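Local structure of DNA repair and telomere maintenance protein nbs1 (3HUF) at residues K41-R46 / G103-T108; T79-K84 / L98-G103. The protein serves as the Nbs1 subunit of the MRN complex in DNA double-strand break repair, binds phosphorylated proteins through its FHA and BRCT domains and interacts with phosphorylated Ctp1. All blocks are in the same frame, centred on the assembly; numbering follows the deposited sequence.

Contact 1. Residues K41-R46 / G103-T108; sequences KSISKR and GKCPFT
Ser42 turns its hydroxyl into the bend at Gly103-Lys104-Cys105, where OG accepts a hydrogen bond from Lys104 N at 2.9 Å. The bond is bent, with 136° at the hydrogen. Cys105 N also lies 3.1 Å from Ser42 OG, but at an angle too poor for a hydrogen bond. A chi1 of 62° holds OG between the backbone N and the carbonyl carbon of its own residue, facing this bend. Beside it, the CB of Lys104 packs against Ser42 OG, while the amine beyond leads away to a salt bridge with an acidic side chain of the bound peptide. Ile43 and Cys105 supply the apolar half of the contact, Ile43 CD1 resting 4.1 Å from Cys105 CB. Gly103 lies beside the Ser42 carbonyl, its CA 3.8 Å from Ser42 O, with a positive phi of 66°, a conformation that favours glycine. Just past Ile43, Ser44 OG and Lys45 N hydrogen-bond a modified side chain of the peptide, which places the contact next to the peptide-binding site of the FHA domain. The loop between strands 35-37 and 48-52 is thereby joined to the loop linking strand 97-102 to strand 109-113.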
loop_
_atom_site.group_PDB
_atom_site.type_symbol
_atom_site.label_atom_id
_atom_site.label_comp_id
_atom_site.label_asym_id
_atom_site.label_seq_id
_atom_site.Cartn_x
_atom_site.Cartn_y
_atom_site.Cartn_z
ATOM N N LYS A 41 -35.973 -6.115 -10.122
ATOM C CA LYS A 41 -37.366 -6.119 -9.665
ATOM C C LYS A 41 -37.567 -5.977 -8.158
ATOM O O LYS A 41 -38.415 -5.191 -7.712
ATOM C CB LYS A 41 -38.082 -7.399 -10.134
ATOM C CG LYS A 41 -38.858 -7.261 -11.443
ATOM C CD LYS A 41 -40.388 -7.371 -11.260
ATOM C CE LYS A 41 -41.110 -7.106 -12.584
ATOM N NZ LYS A 41 -42.605 -7.021 -12.485
ATOM N N SER A 42 -36.807 -6.751 -7.390
ATOM C CA SER A 42 -37.064 -6.916 -5.952
ATOM C C SER A 42 -36.272 -5.944 -5.068
ATOM O O SER A 42 -36.384 -5.976 -3.840
ATOM C CB SER A 42 -36.790 -8.367 -5.528
ATOM O OG SER A 42 -35.415 -8.694 -5.740
ATOM N N ILE A 43 -35.503 -5.074 -5.705
ATOM C CA ILE A 43 -34.744 -4.029 -5.013
ATOM C C ILE A 43 -35.637 -2.807 -4.851
ATOM O O ILE A 43 -36.237 -2.358 -5.816
ATOM C CB ILE A 43 -33.486 -3.660 -5.816
ATOM C CG1 ILE A 43 -32.639 -4.913 -6.020
ATOM C CG2 ILE A 43 -32.660 -2.539 -5.110
ATOM C CD1 ILE A 43 -31.357 -4.688 -6.794
ATOM N N SER A 44 -35.751 -2.294 -3.629
ATOM C CA SER A 44 -36.537 -1.087 -3.362
ATOM C C SER A 44 -35.895 0.120 -4.012
ATOM O O SER A 44 -34.683 0.119 -4.264
ATOM C CB SER A 44 -36.648 -0.832 -1.872
ATOM O OG SER A 44 -37.163 -1.965 -1.226
ATOM N N LYS A 45 -36.715 1.139 -4.273
ATOM C CA LYS A 45 -36.262 2.395 -4.866
ATOM C C LYS A 45 -35.045 2.991 -4.157
ATOM O O LYS A 45 -34.061 3.336 -4.797
ATOM C CB LYS A 45 -37.397 3.415 -4.880
ATOM C CG LYS A 45 -38.513 3.061 -5.820
ATOM C CD LYS A 45 -39.470 4.219 -5.966
ATOM C CE LYS A 45 -40.885 3.719 -5.899
ATOM N NZ LYS A 45 -41.152 3.174 -4.542
ATOM N N ARG A 46 -35.150 3.142 -2.841
ATOM C CA ARG A 46 -34.009 3.430 -1.978
ATOM C C ARG A 46 -33.900 2.207 -1.064
ATOM O O ARG A 46 -34.788 1.988 -0.230
ATOM C CB ARG A 46 -34.258 4.684 -1.140
ATOM C CG ARG A 46 -34.367 5.986 -1.922
ATOM C CD ARG A 46 -34.701 7.190 -1.009
ATOM N NE ARG A 46 -33.690 7.456 0.026
ATOM C CZ ARG A 46 -33.830 7.158 1.325
ATOM N NH1 ARG A 46 -34.944 6.577 1.774
ATOM N NH2 ARG A 46 -32.855 7.446 2.186
ATOM N N GLY A 103 -32.690 -7.466 -1.500
ATOM C CA GLY A 103 -33.988 -8.050 -1.786
ATOM C C GLY A 103 -33.849 -9.518 -2.128
ATOM O O GLY A 103 -33.175 -10.275 -1.418
ATOM N N LYS A 104 -34.490 -9.916 -3.220
ATOM C CA LYS A 104 -34.365 -11.262 -3.735
ATOM C C LYS A 104 -33.572 -11.250 -5.033
ATOM O O LYS A 104 -33.696 -12.161 -5.844
ATOM C CB LYS A 104 -35.746 -11.855 -3.989
ATOM C CG LYS A 104 -36.552 -12.067 -2.742
ATOM C CD LYS A 104 -37.996 -12.111 -3.111
ATOM C CE LYS A 104 -38.675 -13.267 -2.432
ATOM N NZ LYS A 104 -40.055 -13.443 -2.974
ATOM N N CYS A 105 -32.750 -10.223 -5.238
ATOM C CA CYS A 105 -32.016 -10.151 -6.488
ATOM C C CYS A 105 -31.044 -11.316 -6.576
ATOM O O CYS A 105 -30.243 -11.511 -5.674
ATOM C CB CYS A 105 -31.300 -8.819 -6.646
ATOM S SG CYS A 105 -30.317 -8.754 -8.137
ATOM N N PRO A 106 -31.146 -12.125 -7.652
ATOM C CA PRO A 106 -30.291 -13.315 -7.769
ATOM C C PRO A 106 -28.798 -13.000 -7.970
ATOM O O PRO A 106 -27.963 -13.894 -7.832
ATOM C CB PRO A 106 -30.888 -14.080 -8.966
ATOM C CG PRO A 106 -31.655 -13.079 -9.736
ATOM C CD PRO A 106 -32.078 -11.987 -8.787
ATOM N N PHE A 107 -28.466 -11.741 -8.248
ATOM C CA PHE A 107 -27.069 -11.319 -8.373
ATOM C C PHE A 107 -26.633 -10.452 -7.197
ATOM O O PHE A 107 -27.292 -9.473 -6.862
ATOM C CB PHE A 107 -26.859 -10.568 -9.687
ATOM C CG PHE A 107 -27.323 -11.332 -10.895
ATOM C CD1 PHE A 107 -28.533 -11.024 -11.505
ATOM C CD2 PHE A 107 -26.564 -12.382 -11.405
ATOM C CE1 PHE A 107 -28.972 -11.742 -12.610
ATOM C CE2 PHE A 107 -26.993 -13.104 -12.503
ATOM C CZ PHE A 107 -28.197 -12.782 -13.109
ATOM N N THR A 108 -25.517 -10.804 -6.573
ATOM C CA THR A 108 -25.030 -10.053 -5.411
ATOM C C THR A 108 -24.073 -8.928 -5.800
ATOM O O THR A 108 -23.347 -9.020 -6.804
ATOM C CB THR A 108 -24.352 -10.970 -4.385
ATOM O OG1 THR A 108 -23.299 -11.723 -5.017
ATOM C CG2 THR A 108 -25.381 -11.936 -3.789
#

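Contact 2. Residues T79-K84 / L98-G103; sequences TKVNEK and LKIQLG
Val81 lays its CG1 methyl over the CB of Leu98, 4.1 Å away, and also reaches Ile100 CG1. With CG1 anti to the backbone N (chi1 -176°), this methyl faces the neighbouring strand. Further along the same buried face, Thr79 CG2 meets Leu102 CD2 at 3.8 Å, the two side chains lying side by side, while Thr79 OG1 is hydrogen-bonded to Asp72. Val70 and Tyr93, from strands 68-72 and 91-93, cover Val81 on this side. Strands 79-81 and 97-102 are antiparallel neighbours in one sheet of the FHA beta-sandwich; the axes of segments 79-81 and 98-102 approach to 4.7 Å, their N-to-C directions 169° apart. Lys80 and Gln101 form the hydrogen-bonded pair, linked by Lys80 N to Gln101 O and Gln101 N to Lys80 O; on the other face their side chains run alongside each other, Lys80 CD packing on Gln101 OE1. Beyond Val81 the chain reverses in a type I' turn to Lys84, and Asn82 continues the pairing from its first corner. Its N donates to Lys99 O at 2.7 Å, and its OD1 accepts from Lys99 N at 2.9 Å, the donor standing 41° out of the amide plane. Asn82 ND2 hydrogen-bonds Asp97 O, so both ends of the carboxamide hold strand 97-102. One water accepts from Glu83 N and donates to Lys99 O; another donates to Glu83 OE2 at 2.8 Å and bonds Lys99 NZ weakly, linking the opposite charges of Glu83 in the turn and Lys99 on the adjacent strand.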
loop_
_atom_site.group_PDB
_atom_site.type_symbol
_atom_site.label_atom_id
_atom_site.label_comp_id
_atom_site.label_asym_id
_atom_site.label_seq_id
_atom_site.Cartn_x
_atom_site.Cartn_y
_atom_site.Cartn_z
ATOM N N THR A 79 -32.117 -7.122 3.227
ATOM C CA THR A 79 -30.712 -7.060 2.770
ATOM C C THR A 79 -29.875 -8.077 3.538
ATOM O O THR A 79 -30.052 -8.251 4.746
ATOM C CB THR A 79 -30.108 -5.649 2.994
ATOM O OG1 THR A 79 -30.922 -4.677 2.335
ATOM C CG2 THR A 79 -28.650 -5.542 2.464
ATOM N N LYS A 80 -28.980 -8.773 2.835
ATOM C CA LYS A 80 -28.108 -9.746 3.486
ATOM C C LYS A 80 -26.689 -9.377 3.122
ATOM O O LYS A 80 -26.431 -8.922 1.990
ATOM C CB LYS A 80 -28.379 -11.185 3.007
ATOM C CG LYS A 80 -29.844 -11.672 3.123
ATOM C CD LYS A 80 -29.961 -13.157 2.774
ATOM C CE LYS A 80 -31.310 -13.698 3.149
ATOM N NZ LYS A 80 -31.402 -15.201 3.049
ATOM N N VAL A 81 -25.777 -9.573 4.070
ATOM C CA VAL A 81 -24.343 -9.499 3.789
ATOM C C VAL A 81 -23.713 -10.862 4.117
ATOM O O VAL A 81 -23.860 -11.359 5.243
ATOM C CB VAL A 81 -23.661 -8.416 4.611
ATOM C CG1 VAL A 81 -22.154 -8.313 4.214
ATOM C CG2 VAL A 81 -24.382 -7.054 4.435
ATOM N N ASN A 82 -23.057 -11.490 3.139
ATOM C CA ASN A 82 -22.441 -12.794 3.391
ATOM C C ASN A 82 -23.480 -13.709 4.019
ATOM O O ASN A 82 -23.208 -14.352 5.019
ATOM C CB ASN A 82 -21.179 -12.649 4.290
ATOM C CG ASN A 82 -19.984 -12.060 3.521
ATOM O OD1 ASN A 82 -20.000 -12.037 2.298
ATOM N ND2 ASN A 82 -18.970 -11.591 4.223
ATOM N N GLU A 83 -24.682 -13.705 3.430
ATOM C CA GLU A 83 -25.836 -14.558 3.814
ATOM C C GLU A 83 -26.501 -14.275 5.173
ATOM O O GLU A 83 -27.402 -14.995 5.591
ATOM C CB GLU A 83 -25.499 -16.048 3.651
ATOM C CG GLU A 83 -25.230 -16.418 2.202
ATOM C CD GLU A 83 -24.764 -17.855 2.029
ATOM O OE1 GLU A 83 -24.679 -18.609 3.038
ATOM O OE2 GLU A 83 -24.476 -18.232 0.865
ATOM N N LYS A 84 -26.065 -13.222 5.851
ATOM C CA LYS A 84 -26.676 -12.829 7.109
ATOM C C LYS A 84 -27.602 -11.624 6.887
ATOM O O LYS A 84 -27.172 -10.578 6.391
ATOM C CB LYS A 84 -25.586 -12.491 8.119
ATOM C CG LYS A 84 -26.062 -12.271 9.542
ATOM C CD LYS A 84 -24.948 -11.709 10.403
ATOM C CE LYS A 84 -25.431 -11.389 11.812
ATOM N NZ LYS A 84 -25.221 -12.541 12.698
ATOM N N LEU A 98 -17.158 -8.906 0.870
ATOM C CA LEU A 98 -18.576 -8.852 1.242
ATOM C C LEU A 98 -19.466 -9.152 0.035
ATOM O O LEU A 98 -19.300 -8.568 -1.044
ATOM C CB LEU A 98 -18.927 -7.482 1.849
ATOM C CG LEU A 98 -18.052 -6.879 2.964
ATOM C CD1 LEU A 98 -18.522 -5.500 3.316
ATOM C CD2 LEU A 98 -18.022 -7.763 4.233
ATOM N N LYS A 99 -20.403 -10.077 0.222
ATOM C CA LYS A 99 -21.349 -10.445 -0.810
ATOM C C LYS A 99 -22.687 -9.897 -0.327
ATOM O O LYS A 99 -23.216 -10.341 0.685
ATOM C CB LYS A 99 -21.351 -11.974 -0.946
ATOM C CG LYS A 99 -22.328 -12.568 -1.912
ATOM C CD LYS A 99 -22.242 -14.104 -1.899
ATOM C CE LYS A 99 -23.617 -14.757 -1.712
ATOM N NZ LYS A 99 -24.213 -15.257 -3.012
ATOM N N ILE A 100 -23.197 -8.876 -1.012
ATOM C CA ILE A 100 -24.348 -8.129 -0.515
ATOM C C ILE A 100 -25.525 -8.396 -1.452
ATOM O O ILE A 100 -25.467 -8.078 -2.663
ATOM C CB ILE A 100 -24.062 -6.615 -0.441
ATOM C CG1 ILE A 100 -22.875 -6.323 0.493
ATOM C CG2 ILE A 100 -25.316 -5.842 -0.034
ATOM C CD1 ILE A 100 -22.126 -5.053 0.179
ATOM N N GLN A 101 -26.570 -9.002 -0.885
ATOM C CA GLN A 101 -27.796 -9.309 -1.600
ATOM C C GLN A 101 -28.893 -8.317 -1.225
ATOM O O GLN A 101 -29.269 -8.191 -0.065
ATOM C CB GLN A 101 -28.267 -10.743 -1.300
ATOM C CG GLN A 101 -29.360 -11.245 -2.231
ATOM C CD GLN A 101 -30.005 -12.552 -1.750
ATOM O OE1 GLN A 101 -29.416 -13.313 -0.980
ATOM N NE2 GLN A 101 -31.216 -12.812 -2.219
ATOM N N LEU A 102 -29.404 -7.625 -2.231
ATOM C CA LEU A 102 -30.485 -6.683 -2.036
ATOM C C LEU A 102 -31.766 -7.356 -2.450
ATOM O O LEU A 102 -31.913 -7.785 -3.607
ATOM C CB LEU A 102 -30.255 -5.431 -2.863
ATOM C CG LEU A 102 -28.906 -4.747 -2.655
ATOM C CD1 LEU A 102 -28.894 -3.481 -3.448
ATOM C CD2 LEU A 102 -28.646 -4.448 -1.166
ATOM N N GLY A 103 -32.690 -7.466 -1.500
ATOM C CA GLY A 103 -33.988 -8.050 -1.786
ATOM C C GLY A 103 -33.849 -9.518 -2.128
ATOM O O GLY A 103 -33.175 -10.275 -1.418
HETATM O O HOH W 1 -25.362 -12.361 0.985
HETATM O O HOH W 2 -26.103 -16.812 -0.914
#

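How the contacts relate
After starting in the antiparallel sheet with strands 2-6 and 16-18, the chain passes residues 41-46, between strands 35-37 and 48-52 of the mixed sheet. It crosses that sheet through strands 48-52 and 68-72, then returns to the antiparallel sheet at 79-84. Contact 2 closes the shorter loop when strand 97-102 returns beside strand 79-81, with strand 91-93 of the mixed sheet visited between. Contact 1 closes the wider loop at 103-108, so contact 2 is nested within it, and Gly103 belongs to both. Ile43 packs on the Leu102 carbonyl, and Thr108 lies against Lys99 and Gln101. Contact 2 joins strands within one sheet, whereas contact 1 ties the loop after strand 97-102 to the peptide-binding loop 41-46.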